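Local atomic coordinates of bifunctional enzyme cysn/cysc (Mycobacterium tuberculosis, PDB entry 4BZP), a protein that catalyses the ATP-dependent phosphorylation of adenosine 5'-phosphosulfate at its 3' position, as the APS kinase part of a sulfate-activating enzyme. Residues E108-D112 and Y145-K149. Residues are numbered along the deposited sequence; the frame is centred on the assembly and turned at random.
Sequences EVFCD and YQRPK. With EDO (1,2-ethanediol), chain F.
Pro148 points its CD at the centre of one face of the Phe110 ring, 3.6 Å from the centroid and only 1° off the ring normal, a CH-pi contact in which the two side chains cross at about a right angle. Proline suits the place because its ring is rigid and its CD, bonded to nitrogen, carries slightly polarised hydrogens. In one of its two modelled conformers, Glu108 sets its carboxylate against CB of the same proline. The opposite face of Phe110 takes CB of Asp112, offset toward the rim. With CG anti to the backbone N (chi1 179°), the phenylalanine reaches out from the strand toward the loop, a flat ring offering two faces and an edge. There its CE1 packs 3.7 Å from CE2 of Tyr145 and also meets the tyrosine OH; the two rings, tilted by 26°, are slid so far apart that they barely overlap.

Beyond the far end of Phe110, Arg147 closes the contact with a two-pronged salt bridge to Asp112, its two terminal nitrogens matching two carboxylate oxygens. NH1 donates to OD1 at 2.9 Å and NH2 to OD2 at 3.0 Å, both bonds fairly straight, yet each oxygen is met from above the carboxylate plane. The arginine chain bends at chi3, bringing one guanidinium face onto the ring edge of Phe110, with NH1 3.5 Å from CZ. NH1 also donates to O2 of an ethanediol molecule, probably from the crystallisation liquor, at 2.7 Å.

Farther out, Tyr145 OH is hydrogen-bonded to Thr11 beside the P-loop, and Glu108 OE2, in that conformer, forms a salt bridge with Arg92 NE. Asp112 OD2 is shared with Arg154, so its negative charge probably eases the closeness of two arginines. An apolar centre between paired charges thus fastens the loop before strand 153-155 to the end of strand 106-111, near the ADP site of this P-loop kinase fold.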
loop_
_atom_site.group_PDB
_atom_site.type_symbol
_atom_site.label_atom_id
_atom_site.label_comp_id
_atom_site.label_asym_id
_atom_site.label_seq_id
_atom_site.Cartn_x
_atom_site.Cartn_y
_atom_site.Cartn_z
ATOM N N GLU A 108 1.854 12.904 -15.112
ATOM C CA GLU A 108 3.156 13.439 -14.696
ATOM C C GLU A 108 2.995 14.954 -14.630
ATOM O O GLU A 108 2.800 15.604 -15.683
ATOM C CB GLU A 108 4.335 13.028 -15.635
ATOM C CG GLU A 108 5.704 13.568 -15.139
ATOM C CD GLU A 108 6.856 13.526 -16.127
ATOM O OE1 GLU A 108 6.652 14.050 -17.199
ATOM O OE2 GLU A 108 7.959 12.999 -15.849
ATOM N N VAL A 109 3.096 15.522 -13.456
ATOM C CA VAL A 109 2.926 16.952 -13.233
ATOM C C VAL A 109 4.239 17.526 -12.774
ATOM O O VAL A 109 4.797 17.146 -11.729
ATOM C CB VAL A 109 1.827 17.239 -12.242
ATOM C CG1 VAL A 109 1.768 18.734 -11.973
ATOM C CG2 VAL A 109 0.491 16.711 -12.760
ATOM N N PHE A 110 4.842 18.413 -13.575
ATOM C CA PHE A 110 6.127 19.023 -13.294
ATOM C C PHE A 110 5.982 20.379 -12.628
ATOM O O PHE A 110 5.431 21.303 -13.245
ATOM C CB PHE A 110 6.871 19.148 -14.612
ATOM C CG PHE A 110 8.243 19.783 -14.541
ATOM C CD1 PHE A 110 9.029 19.766 -13.418
ATOM C CD2 PHE A 110 8.765 20.375 -15.702
ATOM C CE1 PHE A 110 10.259 20.376 -13.422
ATOM C CE2 PHE A 110 10.045 20.939 -15.718
ATOM C CZ PHE A 110 10.778 20.935 -14.564
ATOM N N CYS A 111 6.428 20.488 -11.372
ATOM C CA CYS A 111 6.473 21.753 -10.664
ATOM C C CYS A 111 7.753 22.414 -11.069
ATOM O O CYS A 111 8.822 22.216 -10.449
ATOM C CB CYS A 111 6.408 21.504 -9.150
ATOM S SG CYS A 111 4.793 20.824 -8.648
ATOM N N ASP A 112 7.676 23.197 -12.124
ATOM C CA ASP A 112 8.838 23.853 -12.767
ATOM C C ASP A 112 9.132 25.198 -12.156
ATOM O O ASP A 112 8.809 26.260 -12.709
ATOM C CB ASP A 112 8.655 23.981 -14.259
ATOM C CG ASP A 112 9.937 24.441 -14.993
ATOM O OD1 ASP A 112 11.006 24.516 -14.360
ATOM O OD2 ASP A 112 9.801 24.632 -16.235
ATOM N N TYR A 145 18.890 16.770 -11.245
ATOM C CA TYR A 145 17.445 16.736 -11.501
ATOM C C TYR A 145 17.312 16.633 -13.029
ATOM O O TYR A 145 17.877 17.490 -13.744
ATOM C CB TYR A 145 16.698 17.951 -10.934
ATOM C CG TYR A 145 15.215 17.870 -11.187
ATOM C CD1 TYR A 145 14.449 16.946 -10.500
ATOM C CD2 TYR A 145 14.631 18.571 -12.220
ATOM C CE1 TYR A 145 13.096 16.808 -10.766
ATOM C CE2 TYR A 145 13.277 18.408 -12.512
ATOM C CZ TYR A 145 12.518 17.514 -11.796
ATOM O OH TYR A 145 11.195 17.259 -12.124
ATOM N N GLN A 146 16.648 15.614 -13.545
ATOM C CA GLN A 146 16.443 15.442 -15.002
ATOM C C GLN A 146 15.061 16.003 -15.313
ATOM O O GLN A 146 14.042 15.388 -14.929
ATOM C CB GLN A 146 16.555 13.975 -15.363
ATOM C CG GLN A 146 17.954 13.424 -15.068
ATOM C CD GLN A 146 18.132 11.991 -15.434
ATOM O OE1 GLN A 146 17.178 11.211 -15.598
ATOM N NE2 GLN A 146 19.405 11.599 -15.575
ATOM N N ARG A 147 14.988 17.100 -16.016
ATOM C CA ARG A 147 13.715 17.799 -16.209
ATOM C C ARG A 147 12.828 16.959 -17.115
ATOM O O ARG A 147 13.276 16.438 -18.087
ATOM C CB ARG A 147 13.938 19.138 -16.889
ATOM C CG ARG A 147 14.568 20.141 -15.990
ATOM C CD ARG A 147 15.033 21.383 -16.795
ATOM N NE ARG A 147 13.935 22.050 -17.483
ATOM C CZ ARG A 147 13.078 22.912 -16.935
ATOM N NH1 ARG A 147 13.197 23.264 -15.692
ATOM N NH2 ARG A 147 12.110 23.426 -17.681
ATOM N N PRO A 148 11.533 16.840 -16.787
ATOM C CA PRO A 148 10.593 16.167 -17.649
ATOM C C PRO A 148 10.496 16.809 -19.051
ATOM O O PRO A 148 10.404 18.013 -19.148
ATOM C CB PRO A 148 9.284 16.387 -16.909
ATOM C CG PRO A 148 9.631 16.482 -15.495
ATOM C CD PRO A 148 10.967 17.154 -15.470
ATOM N N LYS A 149 10.607 15.966 -20.060
ATOM C CA LYS A 149 10.511 16.423 -21.465
ATOM C C LYS A 149 9.099 16.465 -21.995
ATOM O O LYS A 149 8.798 17.280 -22.872
ATOM C CB LYS A 149 11.396 15.584 -22.376
ATOM C CG LYS A 149 12.869 15.646 -21.960
ATOM C CD LYS A 149 13.507 17.021 -21.758
ATOM C CE LYS A 149 14.996 16.905 -21.320
ATOM N NZ LYS A 149 15.689 18.212 -21.449
HETATM C C1 EDO F . 13.782 23.350 -11.996
HETATM O O1 EDO F . 12.386 23.532 -11.967
HETATM C C2 EDO F . 13.923 21.939 -12.472
HETATM O O2 EDO F . 14.584 22.050 -13.699
#